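Local coordinates for protein protocadherin gamma-B3 (Homo sapiens, PDB 5K8R) that is a potential calcium-dependent cell-adhesion protein, seen here as its first four extracellular cadherin repeats, that may help establish and maintain specific neuronal connections in the brain, at residues Ala314-Leu319 with Lys340-Asp345; Asn349-Cys354 with Asp367-Tyr372. All coordinates share one frame; numbering follows the deposited sequence.

Contact 1. Residues Ala314-Leu319 with Lys340-Asp345. With CA (calcium ion), chain E; CA (calcium ion), chain F.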
ATOM      1  N   ALA A 314     -34.779  15.413 -45.102  1.00 41.43           N
ATOM      2  CA  ALA A 314     -35.341  15.794 -46.387  1.00 34.40           C
ATOM      3  C   ALA A 314     -36.004  17.167 -46.301  1.00 42.07           C
ATOM      4  O   ALA A 314     -36.510  17.555 -45.244  1.00 36.09           O
ATOM      5  CB  ALA A 314     -36.360  14.759 -46.850  1.00 33.31           C
ATOM      6  N   PRO A 315     -36.004  17.925 -47.398  1.00 50.27           N
ATOM      7  CA  PRO A 315     -36.673  19.232 -47.388  1.00 45.89           C
ATOM      8  C   PRO A 315     -38.167  19.085 -47.145  1.00 45.23           C
ATOM      9  O   PRO A 315     -38.784  18.080 -47.508  1.00 54.99           O
ATOM     10  CB  PRO A 315     -36.386  19.791 -48.787  1.00 39.91           C
ATOM     11  CG  PRO A 315     -35.180  19.046 -49.256  1.00 47.28           C
ATOM     12  CD  PRO A 315     -35.300  17.675 -48.666  1.00 55.72           C
ATOM     13  N   GLU A 316     -38.732  20.100 -46.502  1.00 45.77           N
ATOM     14  CA  GLU A 316     -40.148  20.121 -46.175  1.00 45.81           C
ATOM     15  C   GLU A 316     -40.854  21.269 -46.881  1.00 40.27           C
ATOM     16  O   GLU A 316     -40.321  22.372 -46.995  1.00 45.25           O
ATOM     17  CB  GLU A 316     -40.347  20.234 -44.662  1.00 55.24           C
ATOM     18  CG  GLU A 316     -41.801  20.190 -44.221  1.00 76.81           C
ATOM     19  CD  GLU A 316     -41.956  20.255 -42.714  1.00103.35           C
ATOM     20  OE1 GLU A 316     -41.134  19.639 -42.004  1.00111.57           O
ATOM     21  OE2 GLU A 316     -42.898  20.924 -42.241  1.00111.65           O
ATOM     22  N   ILE A 317     -42.061  20.990 -47.352  1.00 41.93           N
ATOM     23  CA  ILE A 317     -42.880  21.970 -48.057  1.00 33.63           C
ATOM     24  C   ILE A 317     -44.139  22.221 -47.243  1.00 35.34           C
ATOM     25  O   ILE A 317     -44.793  21.275 -46.787  1.00 41.28           O
ATOM     26  CB  ILE A 317     -43.237  21.490 -49.475  1.00 30.43           C
ATOM     27  CG1 ILE A 317     -41.978  21.083 -50.239  1.00 35.63           C
ATOM     28  CG2 ILE A 317     -43.994  22.572 -50.229  1.00 36.42           C
ATOM     29  CD1 ILE A 317     -42.265  20.468 -51.592  1.00 29.98           C
ATOM     30  N   THR A 318     -44.480  23.493 -47.062  1.00 37.44           N
ATOM     31  CA  THR A 318     -45.719  23.902 -46.419  1.00 40.86           C
ATOM     32  C   THR A 318     -46.498  24.785 -47.384  1.00 47.36           C
ATOM     33  O   THR A 318     -45.924  25.668 -48.027  1.00 51.00           O
ATOM     34  CB  THR A 318     -45.451  24.651 -45.111  1.00 43.34           C
ATOM     35  OG1 THR A 318     -44.579  23.872 -44.284  1.00 51.73           O
ATOM     36  CG2 THR A 318     -46.752  24.900 -44.367  1.00 44.56           C
ATOM     37  N   LEU A 319     -47.801  24.544 -47.489  1.00 50.37           N
ATOM     38  CA  LEU A 319     -48.625  25.200 -48.491  1.00 45.18           C
ATOM     39  C   LEU A 319     -49.773  25.960 -47.841  1.00 40.13           C
ATOM     40  O   LEU A 319     -50.273  25.578 -46.777  1.00 41.19           O
ATOM     41  CB  LEU A 319     -49.180  24.184 -49.496  1.00 48.93           C
ATOM     42  CG  LEU A 319     -48.130  23.398 -50.283  1.00 37.68           C
ATOM     43  CD1 LEU A 319     -48.793  22.415 -51.237  1.00 40.92           C
ATOM     44  CD2 LEU A 319     -47.209  24.345 -51.037  1.00 32.02           C
ATOM     45  N   LYS A 340     -43.662  27.379 -48.535  1.00 52.14           N
ATOM     46  CA  LYS A 340     -42.700  27.645 -47.463  1.00 48.85           C
ATOM     47  C   LYS A 340     -41.875  26.379 -47.256  1.00 50.19           C
ATOM     48  O   LYS A 340     -42.349  25.413 -46.650  1.00 71.55           O
ATOM     49  CB  LYS A 340     -43.411  28.065 -46.182  1.00 51.97           C
ATOM     50  CG  LYS A 340     -42.521  28.144 -44.946  1.00 57.51           C
ATOM     51  CD  LYS A 340     -41.410  29.167 -45.110  1.00 64.65           C
ATOM     52  CE  LYS A 340     -40.802  29.541 -43.764  1.00 55.19           C
ATOM     53  NZ  LYS A 340     -40.389  28.346 -42.979  1.00 66.59           N
ATOM     54  N   THR A 341     -40.645  26.386 -47.760  1.00 46.08           N
ATOM     55  CA  THR A 341     -39.738  25.256 -47.634  1.00 51.18           C
ATOM     56  C   THR A 341     -38.820  25.451 -46.435  1.00 46.77           C
ATOM     57  O   THR A 341     -38.497  26.579 -46.056  1.00 49.71           O
ATOM     58  CB  THR A 341     -38.894  25.083 -48.900  1.00 48.03           C
ATOM     59  OG1 THR A 341     -37.960  26.165 -49.005  1.00 47.63           O
ATOM     60  CG2 THR A 341     -39.780  25.069 -50.136  1.00 54.88           C
ATOM     61  N   HIS A 342     -38.385  24.346 -45.853  1.00 41.58           N
ATOM     62  CA  HIS A 342     -37.442  24.361 -44.754  1.00 33.50           C
ATOM     63  C   HIS A 342     -36.697  23.058 -44.645  1.00 50.32           C
ATOM     64  O   HIS A 342     -37.256  22.016 -44.871  1.00 45.71           O
ATOM     65  CB  HIS A 342     -38.081  24.781 -43.442  1.00 40.41           C
ATOM     66  CG  HIS A 342     -38.620  23.660 -42.632  1.00 71.93           C
ATOM     67  ND1 HIS A 342     -37.815  22.813 -41.914  1.00 83.30           N
ATOM     68  CD2 HIS A 342     -39.888  23.259 -42.404  1.00 83.37           C
ATOM     69  CE1 HIS A 342     -38.562  21.926 -41.289  1.00 89.45           C
ATOM     70  NE2 HIS A 342     -39.826  22.174 -41.572  1.00 86.57           N
ATOM     71  N   ASP A 343     -35.416  23.137 -44.303  1.00 54.19           N
ATOM     72  CA  ASP A 343     -34.574  21.956 -44.169  1.00 39.56           C
ATOM     73  C   ASP A 343     -33.777  22.071 -42.880  1.00 37.65           C
ATOM     74  O   ASP A 343     -33.168  23.112 -42.615  1.00 39.61           O
ATOM     75  CB  ASP A 343     -33.633  21.807 -45.373  1.00 35.17           C
ATOM     76  CG  ASP A 343     -33.041  20.414 -45.485  1.00 43.22           C
ATOM     77  OD1 ASP A 343     -33.103  19.833 -46.589  1.00 45.21           O
ATOM     78  OD2 ASP A 343     -32.511  19.901 -44.478  1.00 54.30           O
ATOM     79  N   LEU A 344     -33.776  21.000 -42.085  1.00 37.56           N
ATOM     80  CA  LEU A 344     -33.133  21.034 -40.778  1.00 35.69           C
ATOM     81  C   LEU A 344     -31.613  20.962 -40.857  1.00 41.12           C
ATOM     82  O   LEU A 344     -30.939  21.293 -39.876  1.00 49.92           O
ATOM     83  CB  LEU A 344     -33.655  19.889 -39.907  1.00 35.35           C
ATOM     84  CG  LEU A 344     -35.159  19.862 -39.631  1.00 45.20           C
ATOM     85  CD1 LEU A 344     -35.524  18.651 -38.788  1.00 50.01           C
ATOM     86  CD2 LEU A 344     -35.611  21.146 -38.953  1.00 29.70           C
ATOM     87  N   ASP A 345     -31.059  20.542 -41.991  1.00 34.99           N
ATOM     88  CA  ASP A 345     -29.617  20.394 -42.117  1.00 32.86           C
ATOM     89  C   ASP A 345     -28.955  21.758 -42.318  1.00 40.66           C
ATOM     90  O   ASP A 345     -29.616  22.793 -42.431  1.00 29.41           O
ATOM     91  CB  ASP A 345     -29.284  19.438 -43.260  1.00 33.72           C
ATOM     92  CG  ASP A 345     -29.828  18.042 -43.025  1.00 44.85           C
ATOM     93  OD1 ASP A 345     -29.916  17.630 -41.849  1.00 46.81           O
ATOM     94  OD2 ASP A 345     -30.169  17.359 -44.013  1.00 48.05           O
TER
HETATM   95 CA    CA E 504     -31.258  18.268 -46.130  1.00 38.71          CA
HETATM   96 CA    CA F 505     -27.973  16.730 -40.494  1.00 37.37          CA
HETATM   97  O   HOH W   1     -35.688  19.119 -42.852  1.00 44.24           O
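Glu-316 and Thr-318 face His-342 and Lys-340 as hydrogen-bonded pairs of two antiparallel strands, whose short segments run at 159° with axes 4.7 Å apart. Each pair exchanges two N-H...O=C bonds; Ile-317 and Thr-341 between them form a non-hydrogen-bonded pair, where Thr-341 CA instead comes within 3.0 Å of Glu-316 O as a CA-H...O contact. Pro-315, which has no N-H to give, precedes the first paired residue.

The side chains of Glu-316 and His-342 lie side by side. Glu-316 CG is anti to its backbone N (chi1 -177°) and the chain stays extended, while CB sits over one face of the imidazole, 4.0 Å from its centroid, as a CH-pi contact. Farther out, OE1 lies 2.9 Å from NE2 of His-342, with carboxylate and ring planes 61° apart. Beside them Thr-318 CB meets Lys-340 CB at 4.1 Å.

At the strand end the ring of Pro-315 lies alongside Asp-343, its CG 3.5 Å from OD1. Both oxygens of Asp-343 bind one calcium ion, and OD2 also accepts from Asp-345 N in an Asx turn that, with the metal, helps hold the carboxylate. Asp-345 bridges two ions, OD2 on the one Asp-343 holds and OD1 on a second, as the second aspartate of the cadherin DXD motif does.

Pro-315 and Ile-317 turn inward onto Ala-394 of strand 387-396, and Thr-341 onto Ile-352 and Cys-354 of strand 352-357. The opposite face, with Thr-318, Lys-340 and His-342, packs on Ile-39, Glu-77 and Glu-41, respectively, of the second subunit.

Contact 2. Residues Asn349-Cys354 with Asp367-Tyr372. With CA (calcium ion), chain E.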
ATOM      1  N   ASN A 349     -26.451  21.156 -47.544  1.00 50.18           N
ATOM      2  CA  ASN A 349     -27.458  20.169 -47.174  1.00 46.88           C
ATOM      3  C   ASN A 349     -28.777  20.826 -46.795  1.00 41.84           C
ATOM      4  O   ASN A 349     -29.820  20.164 -46.831  1.00 49.11           O
ATOM      5  CB  ASN A 349     -26.955  19.307 -46.014  1.00 49.89           C
ATOM      6  CG  ASN A 349     -25.617  18.654 -46.303  1.00 55.04           C
ATOM      7  OD1 ASN A 349     -25.333  18.266 -47.437  1.00 63.70           O
ATOM      8  ND2 ASN A 349     -24.785  18.528 -45.275  1.00 45.27           N
ATOM      9  N   GLY A 350     -28.756  22.109 -46.436  1.00 38.02           N
ATOM     10  CA  GLY A 350     -29.958  22.823 -46.055  1.00 30.51           C
ATOM     11  C   GLY A 350     -30.480  23.757 -47.126  1.00 34.30           C
ATOM     12  O   GLY A 350     -31.614  24.239 -47.032  1.00 48.27           O
ATOM     13  N   GLU A 351     -29.665  24.035 -48.141  1.00 38.78           N
ATOM     14  CA  GLU A 351     -30.123  24.840 -49.265  1.00 43.80           C
ATOM     15  C   GLU A 351     -31.185  24.075 -50.045  1.00 39.27           C
ATOM     16  O   GLU A 351     -31.080  22.863 -50.238  1.00 42.86           O
ATOM     17  CB  GLU A 351     -28.954  25.203 -50.179  1.00 55.68           C
ATOM     18  CG  GLU A 351     -27.829  25.962 -49.489  1.00 65.37           C
ATOM     19  CD  GLU A 351     -28.246  27.346 -49.029  1.00 78.75           C
ATOM     20  OE1 GLU A 351     -29.196  27.912 -49.610  1.00 83.65           O
ATOM     21  OE2 GLU A 351     -27.621  27.869 -48.082  1.00 88.54           O
ATOM     22  N   ILE A 352     -32.216  24.788 -50.493  1.00 41.69           N
ATOM     23  CA  ILE A 352     -33.401  24.165 -51.070  1.00 40.06           C
ATOM     24  C   ILE A 352     -33.665  24.753 -52.449  1.00 45.98           C
ATOM     25  O   ILE A 352     -33.688  25.978 -52.614  1.00 40.30           O
ATOM     26  CB  ILE A 352     -34.635  24.347 -50.167  1.00 43.62           C
ATOM     27  CG1 ILE A 352     -34.368  23.765 -48.780  1.00 34.76           C
ATOM     28  CG2 ILE A 352     -35.857  23.694 -50.795  1.00 39.58           C
ATOM     29  CD1 ILE A 352     -35.505  23.964 -47.813  1.00 38.71           C
ATOM     30  N   LEU A 353     -33.867  23.879 -53.429  1.00 56.07           N
ATOM     31  CA  LEU A 353     -34.371  24.250 -54.744  1.00 59.52           C
ATOM     32  C   LEU A 353     -35.812  23.769 -54.852  1.00 47.56           C
ATOM     33  O   LEU A 353     -36.079  22.567 -54.740  1.00 48.66           O
ATOM     34  CB  LEU A 353     -33.514  23.648 -55.858  1.00 68.08           C
ATOM     35  CG  LEU A 353     -34.073  23.781 -57.277  1.00 84.19           C
ATOM     36  CD1 LEU A 353     -34.278  25.244 -57.646  1.00 97.33           C
ATOM     37  CD2 LEU A 353     -33.165  23.092 -58.284  1.00 84.15           C
ATOM     38  N   CYS A 354     -36.733  24.706 -55.054  1.00 45.95           N
ATOM     39  CA  CYS A 354     -38.157  24.418 -55.140  1.00 53.39           C
ATOM     40  C   CYS A 354     -38.630  24.648 -56.568  1.00 50.72           C
ATOM     41  O   CYS A 354     -38.398  25.719 -57.138  1.00 57.12           O
ATOM     42  CB  CYS A 354     -38.950  25.295 -54.168  1.00 51.88           C
ATOM     43  SG  CYS A 354     -40.740  25.117 -54.291  1.00 56.05           S
ATOM     44  N   ASP A 367     -39.939  34.692 -53.430  1.00 43.73           N
ATOM     45  CA  ASP A 367     -39.998  35.909 -52.638  1.00 45.44           C
ATOM     46  C   ASP A 367     -38.798  36.082 -51.707  1.00 52.20           C
ATOM     47  O   ASP A 367     -38.174  37.115 -51.707  1.00 61.11           O
ATOM     48  CB  ASP A 367     -41.294  35.971 -51.861  1.00 36.43           C
ATOM     49  CG  ASP A 367     -42.469  36.224 -52.734  1.00 50.22           C
ATOM     50  OD1 ASP A 367     -42.384  37.084 -53.601  1.00 57.00           O
ATOM     51  OD2 ASP A 367     -43.494  35.578 -52.550  1.00 54.35           O
ATOM     52  N   THR A 368     -38.484  35.063 -50.928  1.00 45.58           N
ATOM     53  CA  THR A 368     -37.334  35.073 -50.060  1.00 44.63           C
ATOM     54  C   THR A 368     -36.603  33.763 -50.279  1.00 59.51           C
ATOM     55  O   THR A 368     -36.916  33.029 -51.183  1.00 61.78           O
ATOM     56  CB  THR A 368     -37.684  35.260 -48.594  1.00 36.41           C
ATOM     57  OG1 THR A 368     -38.334  34.110 -48.103  1.00 52.71           O
ATOM     58  CG2 THR A 368     -38.580  36.395 -48.428  1.00 38.84           C
ATOM     59  N   LYS A 369     -35.623  33.457 -49.459  1.00 54.03           N
ATOM     60  CA  LYS A 369     -34.869  32.224 -49.659  1.00 53.00           C
ATOM     61  C   LYS A 369     -35.755  30.993 -49.526  1.00 56.15           C
ATOM     62  O   LYS A 369     -35.537  29.992 -50.221  1.00 59.06           O
ATOM     63  CB  LYS A 369     -33.704  32.154 -48.668  1.00 47.48           C
ATOM     64  CG  LYS A 369     -32.937  30.837 -48.698  1.00 59.93           C
ATOM     65  CD  LYS A 369     -31.854  30.787 -47.631  1.00 63.92           C
ATOM     66  CE  LYS A 369     -30.651  31.631 -48.016  1.00 78.06           C
ATOM     67  NZ  LYS A 369     -29.970  31.100 -49.229  1.00 81.07           N
ATOM     68  N   ASN A 370     -36.772  31.047 -48.659  1.00 51.14           N
ATOM     69  CA  ASN A 370     -37.584  29.874 -48.359  1.00 52.56           C
ATOM     70  C   ASN A 370     -39.077  30.124 -48.553  1.00 51.62           C
ATOM     71  O   ASN A 370     -39.894  29.330 -48.074  1.00 62.36           O
ATOM     72  CB  ASN A 370     -37.317  29.391 -46.932  1.00 57.09           C
ATOM     73  CG  ASN A 370     -35.904  28.876 -46.747  1.00 65.17           C
ATOM     74  OD1 ASN A 370     -35.317  28.298 -47.661  1.00 60.63           O
ATOM     75  ND2 ASN A 370     -35.349  29.085 -45.558  1.00 66.61           N
ATOM     76  N   THR A 371     -39.459  31.199 -49.239  1.00 40.34           N
ATOM     77  CA  THR A 371     -40.864  31.496 -49.487  1.00 46.38           C
ATOM     78  C   THR A 371     -41.084  31.733 -50.973  1.00 48.27           C
ATOM     79  O   THR A 371     -40.337  32.488 -51.606  1.00 47.54           O
ATOM     80  CB  THR A 371     -41.336  32.716 -48.687  1.00 38.82           C
ATOM     81  OG1 THR A 371     -40.548  33.859 -49.040  1.00 58.39           O
ATOM     82  CG2 THR A 371     -41.214  32.457 -47.191  1.00 32.28           C
ATOM     83  N   TYR A 372     -42.113  31.090 -51.521  1.00 47.03           N
ATOM     84  CA  TYR A 372     -42.465  31.202 -52.927  1.00 46.76           C
ATOM     85  C   TYR A 372     -43.959  31.471 -53.046  1.00 44.53           C
ATOM     86  O   TYR A 372     -44.720  31.297 -52.091  1.00 45.08           O
ATOM     87  CB  TYR A 372     -42.098  29.927 -53.707  1.00 47.32           C
ATOM     88  CG  TYR A 372     -40.664  29.474 -53.532  1.00 42.13           C
ATOM     89  CD1 TYR A 372     -39.699  29.773 -54.485  1.00 34.42           C
ATOM     90  CD2 TYR A 372     -40.277  28.742 -52.415  1.00 39.41           C
ATOM     91  CE1 TYR A 372     -38.388  29.359 -54.329  1.00 38.05           C
ATOM     92  CE2 TYR A 372     -38.969  28.327 -52.250  1.00 43.49           C
ATOM     93  CZ  TYR A 372     -38.029  28.638 -53.210  1.00 46.87           C
ATOM     94  OH  TYR A 372     -36.726  28.223 -53.050  1.00 53.68           O
TER
HETATM   95 CA    CA E 504     -31.258  18.268 -46.130  1.00 38.71          CA
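Tyr-372 lays one face of its ring against Cys-354, and these two residues bury more surface here than any others. Cys-354 CB stands over the ring, displaced toward the rim and 3.6 Å from CE2, in a CH-pi contact. With SG anti to the backbone N (chi1 175°), the sulfur also comes over the face, 4.3 Å from the ring centroid, as a sulfur-aromatic contact. A small, polarisable cysteine fits closely against a flat ring, and the tyrosine is long enough to reach it from the other strand. Its OH ends 3.8 Å from Ile-352 O.

Ile-352, third in buried surface, also has CB turned toward the other segment, and its side chain ends near Asn-370. An alanine in place of Tyr-372 would probably open a gap between the two sheets and leave Cys-354 without the aromatic face it rests on. Nearer the surface, Lys-369 NZ meets Glu-351 OE1 at 3.3 Å, a salt bridge with a weak hydrogen bond.

The touching parts run 14° from parallel, yet they belong to different sheets. Apolar and aromatic side chains meeting between sheets are typical of the cadherin repeat, a Greek-key beta sandwich, and 349-354 begins at the calcium ion that Asn-349 O binds.

Entering the fourth repeat from the calcium-binding linker, the chain first lays down 314-319; contact 1 closes when it returns at 340-345, after 20 residues that include strand 325-327 and most of strand 335-342. After three intervening residues, 349-354 opens contact 2, which 367-372 closes after 12 residues containing strand 362-366. The contacts thus follow in series and neither nests nor crosses. Contact 1 joins neighbours within one sheet, whereas contact 2 spans the sandwich to the other sheet. They meet where Thr-341 N probably bonds to Asn-370 O (3.1 Å), beside the neighbouring strands 335-342 and 371-376. Asp-343 and Asn-349 share a calcium ion, which ties the start of contact 2 to the end of contact 1 at the linker.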